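PDB 3SDS: ornithine carbamoyltransferase, mitochondrial from Coccidioides immitis, which catalyses the transfer of the carbamoyl group from carbamoyl phosphate to L-ornithine, giving L-citrulline and phosphate in the arginine biosynthesis pathway. Local coordinates for residues L32-F37 with A207-M211; A44-K48 with L164-E168. The contacts are given in a common frame with arbitrary orientation. Residue numbers count along the deposited sequence, not the author numbering.

Overall arrangement
Both contacts draw on helix 34-51: interaction 1 uses its N-terminal turn and the residues leading into it, interaction 2 residues 44-48, about two turns further along. Their centres lie about 15 Å apart and their nearest atoms about 7 Å, so they do not touch. Interaction 1 is mostly buried and joins the carbamoyl-phosphate domain to the ornithine domain through helix 199-210; its chemistry is apolar and Met-aromatic packing plus one lysine-to-carbonyl hydrogen bond. Interaction 2, only partly buried, pairs helix 34-51 with helix 156-169; a small apolar patch there gives way to a salt bridge and a bridging water. F163 and I160 of helix 156-169 also pack against interaction 1, linking the two neighbourhoods.

Interaction 1 of 2, residues L32-F37 with A207-M211; sequences LTPTEF and AATKM
Residues L32 and T33 lead, in extended conformation, into the first turn of helix 34-51, while A207-K210 form the last turn of helix 199-210 and M211 (phi/psi -96/7) leaves it. The N-terminal end of one helix thus meets the C-terminal end of the other, with CA atoms 5.3 Å apart for P34 and K210 and 7.9 Å for F37 and A207. A207 offers its CB to the ring of F37, CZ to CB 3.8 Å; F37, with chi1 at t, directs its CA-to-CB bond toward the second segment. K210 also points toward its partner. Its chain runs m, t, t and then turns at chi4 (-81°), bringing NZ to L32 O at 2.7 Å as a hydrogen-bond donor, while its CB lies 4.2 Å from P34 CB. The carbonyl it reaches directly precedes a capping box: E36 N donates to T33 OG1 (3.1 Å) and T33 N to E36 OE1 (3.0 Å), with T33 (chi1 p) as N-cap. The contact bridges the two domains of the carbamoyltransferase fold, since helix 34-51 belongs to the carbamoyl-phosphate domain and helix 199-210 follows the first strand of the ornithine domain's parallel sheet. M211 starts sideways, but chi1 and chi2, both m, carry its thioether inward. There SD sits 4.1 Å from F37 CD2 and 5.4 Å from the ring centroid, 80° off the normal, an edge-on Met-aromatic contact, and CE reaches P34 O at 3.6 Å and P34 CB at 4.1 Å.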
ATOM      1  N   LEU A  32       7.659 -25.785  17.284  1.00 40.42           N
ATOM      2  CA  LEU A  32       6.662 -26.704  16.719  1.00 40.01           C
ATOM      3  C   LEU A  32       7.006 -28.133  17.035  1.00 40.64           C
ATOM      4  O   LEU A  32       8.170 -28.517  16.955  1.00 41.18           O
ATOM      5  CB  LEU A  32       6.553 -26.558  15.197  1.00 38.95           C
ATOM      6  CG  LEU A  32       6.130 -25.204  14.635  1.00 38.15           C
ATOM      7  CD1 LEU A  32       6.151 -25.128  13.078  1.00 36.24           C
ATOM      8  CD2 LEU A  32       4.766 -24.921  15.151  1.00 38.83           C
ATOM      9  N   THR A  33       5.998 -28.932  17.380  1.00 40.78           N
ATOM     10  CA  THR A  33       6.214 -30.371  17.534  1.00 41.29           C
ATOM     11  C   THR A  33       6.415 -30.943  16.146  1.00 40.76           C
ATOM     12  O   THR A  33       6.068 -30.291  15.162  1.00 39.62           O
ATOM     13  CB  THR A  33       4.999 -31.088  18.175  1.00 42.35           C
ATOM     14  OG1 THR A  33       3.831 -30.851  17.377  1.00 41.67           O
ATOM     15  CG2 THR A  33       4.757 -30.618  19.628  1.00 41.99           C
ATOM     16  N   PRO A  34       6.959 -32.172  16.048  1.00 41.74           N
ATOM     17  CA  PRO A  34       7.019 -32.805  14.722  1.00 41.16           C
ATOM     18  C   PRO A  34       5.630 -32.963  14.070  1.00 41.40           C
ATOM     19  O   PRO A  34       5.518 -32.717  12.867  1.00 41.40           O
ATOM     20  CB  PRO A  34       7.661 -34.161  14.999  1.00 41.88           C
ATOM     21  CG  PRO A  34       8.364 -33.997  16.296  1.00 42.69           C
ATOM     22  CD  PRO A  34       7.566 -33.021  17.093  1.00 42.63           C
ATOM     23  N   THR A  35       4.588 -33.322  14.832  1.00 41.71           N
ATOM     24  CA  THR A  35       3.227 -33.398  14.272  1.00 42.10           C
ATOM     25  C   THR A  35       2.720 -32.058  13.705  1.00 41.21           C
ATOM     26  O   THR A  35       2.236 -31.992  12.579  1.00 41.01           O
ATOM     27  CB  THR A  35       2.222 -33.915  15.311  1.00 43.49           C
ATOM     28  OG1 THR A  35       2.615 -35.230  15.738  1.00 46.62           O
ATOM     29  CG2 THR A  35       0.792 -33.974  14.731  1.00 42.56           C
ATOM     30  N   GLU A  36       2.825 -30.996  14.499  1.00 41.14           N
ATOM     31  CA  GLU A  36       2.411 -29.665  14.092  1.00 40.20           C
ATOM     32  C   GLU A  36       3.107 -29.216  12.804  1.00 39.27           C
ATOM     33  O   GLU A  36       2.504 -28.493  12.000  1.00 39.08           O
ATOM     34  CB  GLU A  36       2.684 -28.642  15.208  1.00 40.42           C
ATOM     35  CG  GLU A  36       1.696 -28.631  16.379  1.00 41.34           C
ATOM     36  CD  GLU A  36       2.194 -27.773  17.558  1.00 43.41           C
ATOM     37  OE1 GLU A  36       3.424 -27.478  17.599  1.00 42.72           O
ATOM     38  OE2 GLU A  36       1.366 -27.411  18.447  1.00 43.73           O
ATOM     39  N   PHE A  37       4.363 -29.625  12.607  1.00 38.69           N
ATOM     40  CA  PHE A  37       5.120 -29.193  11.433  1.00 37.67           C
ATOM     41  C   PHE A  37       4.690 -29.944  10.178  1.00 37.84           C
ATOM     42  O   PHE A  37       4.551 -29.349   9.099  1.00 37.27           O
ATOM     43  CB  PHE A  37       6.637 -29.330  11.651  1.00 37.83           C
ATOM     44  CG  PHE A  37       7.466 -28.812  10.501  1.00 37.22           C
ATOM     45  CD1 PHE A  37       7.764 -27.456  10.389  1.00 36.19           C
ATOM     46  CD2 PHE A  37       7.927 -29.674   9.512  1.00 37.22           C
ATOM     47  CE1 PHE A  37       8.516 -26.980   9.308  1.00 35.33           C
ATOM     48  CE2 PHE A  37       8.683 -29.200   8.441  1.00 36.18           C
ATOM     49  CZ  PHE A  37       8.979 -27.861   8.340  1.00 34.95           C
ATOM     50  N   ALA A 207      14.106 -28.492  11.386  1.00 42.27           N
ATOM     51  CA  ALA A 207      13.010 -29.180  10.712  1.00 42.03           C
ATOM     52  C   ALA A 207      13.427 -30.587  10.278  1.00 42.88           C
ATOM     53  O   ALA A 207      12.805 -31.579  10.679  1.00 43.35           O
ATOM     54  CB  ALA A 207      12.526 -28.363   9.526  1.00 41.13           C
ATOM     55  N   ALA A 208      14.493 -30.675   9.484  1.00 43.04           N
ATOM     56  CA  ALA A 208      15.029 -31.971   9.054  1.00 44.11           C
ATOM     57  C   ALA A 208      15.212 -32.997  10.200  1.00 45.27           C
ATOM     58  O   ALA A 208      14.919 -34.196  10.030  1.00 46.03           O
ATOM     59  CB  ALA A 208      16.333 -31.768   8.301  1.00 44.27           C
ATOM     60  N   THR A 209      15.700 -32.530  11.351  1.00 45.31           N
ATOM     61  CA  THR A 209      15.861 -33.379  12.525  1.00 46.44           C
ATOM     62  C   THR A 209      14.520 -33.970  12.958  1.00 46.67           C
ATOM     63  O   THR A 209      14.410 -35.173  13.150  1.00 47.64           O
ATOM     64  CB  THR A 209      16.495 -32.618  13.692  1.00 46.58           C
ATOM     65  OG1 THR A 209      17.820 -32.217  13.339  1.00 47.33           O
ATOM     66  CG2 THR A 209      16.581 -33.485  14.901  1.00 47.73           C
ATOM     67  N   LYS A 210      13.501 -33.126  13.095  1.00 45.98           N
ATOM     68  CA  LYS A 210      12.149 -33.595  13.448  1.00 46.11           C
ATOM     69  C   LYS A 210      11.552 -34.592  12.436  1.00 46.38           C
ATOM     70  O   LYS A 210      10.739 -35.455  12.803  1.00 47.12           O
ATOM     71  CB  LYS A 210      11.196 -32.410  13.632  1.00 45.25           C
ATOM     72  CG  LYS A 210      11.566 -31.436  14.762  1.00 44.60           C
ATOM     73  CD  LYS A 210      10.581 -30.264  14.816  1.00 42.27           C
ATOM     74  CE  LYS A 210      11.026 -29.193  15.811  1.00 42.44           C
ATOM     75  NZ  LYS A 210      10.687 -29.522  17.231  1.00 40.36           N
ATOM     76  N   MET A 211      11.971 -34.476  11.176  1.00 45.71           N
ATOM     77  CA  MET A 211      11.428 -35.293  10.095  1.00 45.90           C
ATOM     78  C   MET A 211      12.260 -36.533   9.766  1.00 47.25           C
ATOM     79  O   MET A 211      11.971 -37.241   8.795  1.00 48.21           O
ATOM     80  CB  MET A 211      11.246 -34.448   8.838  1.00 44.80           C
ATOM     81  CG  MET A 211      10.270 -33.268   8.988  1.00 44.40           C
ATOM     82  SD  MET A 211       8.535 -33.745   9.162  1.00 45.29           S
ATOM     83  CE  MET A 211       8.384 -33.809  10.955  1.00 44.10           C
TER

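Interaction 2 of 2, residues A44-K48 with L164-E168; sequences ASSYK and LTIHE
Two helical turns of the carbamoyl-phosphate domain, 44-48 and 164-168, cross steeply at -73° with their axes 11.2 Å apart at closest approach; the CA atoms of S45 and L164 lie nearest, 6.7 Å apart. A44 points its CB toward the partner and meets L164 CD2 at 3.9 Å. The same leucine, in the t,p rotamer, places CD1 3.7 Å from S45 CB. S45 sets OG near the plane of the H167 ring, 4.3 Å from CE1, and 3.0 Å from a water that donates to E168 OE2 at 2.6 Å. One turn after A44, K48 extends with all four chi angles at t, and its NZ forms a salt bridge with E168 OE2 at 2.6 Å; that oxygen thus takes both lysine and water, beside the apolar contact. Helix 156-169 also carries Q158, a probable carbamoyl-phosphate ligand, its side chain about 9 Å from that of L164. N333 of helix 327-347 accepts a second hydrogen bond from K48 NZ and touches L164 and E168, so this C-terminal helix packs beside both.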
ATOM      1  N   ALA A  44      -0.552 -26.771   3.311  1.00 35.15           N
ATOM      2  CA  ALA A  44      -0.064 -25.963   2.190  1.00 34.18           C
ATOM      3  C   ALA A  44      -0.162 -26.748   0.878  1.00 34.59           C
ATOM      4  O   ALA A  44      -0.660 -26.233  -0.132  1.00 34.43           O
ATOM      5  CB  ALA A  44       1.365 -25.466   2.440  1.00 33.25           C
ATOM      6  N   SER A  45       0.274 -28.002   0.903  1.00 34.79           N
ATOM      7  CA  SER A  45       0.155 -28.850  -0.269  1.00 35.84           C
ATOM      8  C   SER A  45      -1.305 -28.965  -0.780  1.00 37.14           C
ATOM      9  O   SER A  45      -1.570 -28.852  -2.000  1.00 37.93           O
ATOM     10  CB  SER A  45       0.690 -30.229   0.044  1.00 36.15           C
ATOM     11  OG  SER A  45       0.575 -31.024  -1.105  1.00 36.73           O
ATOM     12  N   SER A  46      -2.229 -29.204   0.161  1.00 36.81           N
ATOM     13  CA  SER A  46      -3.642 -29.336  -0.117  1.00 37.10           C
ATOM     14  C   SER A  46      -4.244 -28.048  -0.703  1.00 37.30           C
ATOM     15  O   SER A  46      -4.906 -28.086  -1.762  1.00 37.88           O
ATOM     16  CB  SER A  46      -4.367 -29.699   1.175  1.00 37.47           C
ATOM     17  OG  SER A  46      -5.727 -30.006   0.935  1.00 36.95           O
ATOM     18  N   TYR A  47      -4.018 -26.916  -0.020  1.00 36.11           N
ATOM     19  CA  TYR A  47      -4.571 -25.631  -0.454  1.00 35.75           C
ATOM     20  C   TYR A  47      -4.076 -25.247  -1.858  1.00 35.82           C
ATOM     21  O   TYR A  47      -4.838 -24.688  -2.676  1.00 36.28           O
ATOM     22  CB  TYR A  47      -4.267 -24.513   0.566  1.00 34.92           C
ATOM     23  CG  TYR A  47      -4.830 -24.728   1.973  1.00 35.16           C
ATOM     24  CD1 TYR A  47      -6.042 -25.423   2.182  1.00 36.78           C
ATOM     25  CD2 TYR A  47      -4.170 -24.215   3.093  1.00 34.50           C
ATOM     26  CE1 TYR A  47      -6.557 -25.627   3.477  1.00 36.22           C
ATOM     27  CE2 TYR A  47      -4.680 -24.409   4.395  1.00 34.97           C
ATOM     28  CZ  TYR A  47      -5.874 -25.108   4.575  1.00 37.23           C
ATOM     29  OH  TYR A  47      -6.377 -25.300   5.851  1.00 39.20           O
ATOM     30  N   LYS A  48      -2.805 -25.571  -2.120  1.00 35.34           N
ATOM     31  CA  LYS A  48      -2.133 -25.350  -3.415  1.00 35.32           C
ATOM     32  C   LYS A  48      -2.818 -26.094  -4.566  1.00 36.19           C
ATOM     33  O   LYS A  48      -3.076 -25.532  -5.634  1.00 36.59           O
ATOM     34  CB  LYS A  48      -0.648 -25.761  -3.305  1.00 35.14           C
ATOM     35  CG  LYS A  48       0.100 -25.893  -4.636  1.00 35.55           C
ATOM     36  CD  LYS A  48       1.606 -25.971  -4.458  1.00 32.88           C
ATOM     37  CE  LYS A  48       2.295 -26.015  -5.824  1.00 34.01           C
ATOM     38  NZ  LYS A  48       3.750 -26.426  -5.710  1.00 34.58           N
ATOM     39  N   LEU A 164       7.800 -28.350   1.877  1.00 40.68           N
ATOM     40  CA  LEU A 164       6.729 -28.525   0.894  1.00 41.01           C
ATOM     41  C   LEU A 164       7.315 -28.969  -0.432  1.00 42.44           C
ATOM     42  O   LEU A 164       6.767 -29.862  -1.088  1.00 43.65           O
ATOM     43  CB  LEU A 164       5.950 -27.223   0.663  1.00 40.40           C
ATOM     44  CG  LEU A 164       4.829 -27.237  -0.407  1.00 40.46           C
ATOM     45  CD1 LEU A 164       3.860 -28.431  -0.245  1.00 40.77           C
ATOM     46  CD2 LEU A 164       4.040 -25.949  -0.413  1.00 37.56           C
ATOM     47  N   THR A 165       8.426 -28.339  -0.821  1.00 42.64           N
ATOM     48  CA  THR A 165       9.027 -28.574  -2.115  1.00 43.46           C
ATOM     49  C   THR A 165       9.584 -29.985  -2.143  1.00 45.04           C
ATOM     50  O   THR A 165       9.345 -30.723  -3.096  1.00 45.65           O
ATOM     51  CB  THR A 165      10.148 -27.566  -2.400  1.00 43.10           C
ATOM     52  OG1 THR A 165       9.703 -26.246  -2.071  1.00 42.37           O
ATOM     53  CG2 THR A 165      10.546 -27.608  -3.853  1.00 43.29           C
ATOM     54  N   ILE A 166      10.315 -30.351  -1.086  1.00 45.81           N
ATOM     55  CA  ILE A 166      10.947 -31.673  -0.982  1.00 47.18           C
ATOM     56  C   ILE A 166       9.861 -32.759  -1.035  1.00 48.61           C
ATOM     57  O   ILE A 166       9.970 -33.701  -1.821  1.00 49.52           O
ATOM     58  CB  ILE A 166      11.892 -31.775   0.288  1.00 47.00           C
ATOM     59  CG1 ILE A 166      13.070 -30.790   0.168  1.00 46.28           C
ATOM     60  CG2 ILE A 166      12.405 -33.218   0.530  1.00 46.94           C
ATOM     61  CD1 ILE A 166      13.789 -30.475   1.481  1.00 44.73           C
ATOM     62  N   HIS A 167       8.804 -32.579  -0.240  1.00 49.07           N
ATOM     63  CA  HIS A 167       7.642 -33.482  -0.191  1.00 51.37           C
ATOM     64  C   HIS A 167       6.944 -33.740  -1.545  1.00 52.57           C
ATOM     65  O   HIS A 167       6.442 -34.834  -1.773  1.00 53.78           O
ATOM     66  CB  HIS A 167       6.630 -32.974   0.856  1.00 51.10           C
ATOM     67  CG  HIS A 167       5.330 -33.728   0.884  1.00 54.37           C
ATOM     68  ND1 HIS A 167       4.155 -33.213   0.371  1.00 56.32           N
ATOM     69  CD2 HIS A 167       5.013 -34.948   1.386  1.00 56.91           C
ATOM     70  CE1 HIS A 167       3.174 -34.082   0.546  1.00 57.43           C
ATOM     71  NE2 HIS A 167       3.670 -35.146   1.157  1.00 58.27           N
ATOM     72  N   GLU A 168       6.897 -32.732  -2.420  1.00 52.80           N
ATOM     73  CA  GLU A 168       6.315 -32.878  -3.760  1.00 54.33           C
ATOM     74  C   GLU A 168       7.220 -33.662  -4.722  1.00 55.62           C
ATOM     75  O   GLU A 168       6.750 -34.463  -5.546  1.00 56.50           O
ATOM     76  CB  GLU A 168       6.094 -31.507  -4.389  1.00 53.90           C
ATOM     77  CG  GLU A 168       4.823 -30.776  -4.027  1.00 55.13           C
ATOM     78  CD  GLU A 168       4.751 -29.397  -4.702  1.00 57.11           C
ATOM     79  OE1 GLU A 168       5.818 -28.823  -5.083  1.00 56.19           O
ATOM     80  OE2 GLU A 168       3.616 -28.888  -4.842  1.00 57.20           O
TER
HETATM   81  O   HOH W   1       1.462 -29.897  -3.741  1.00 28.56           O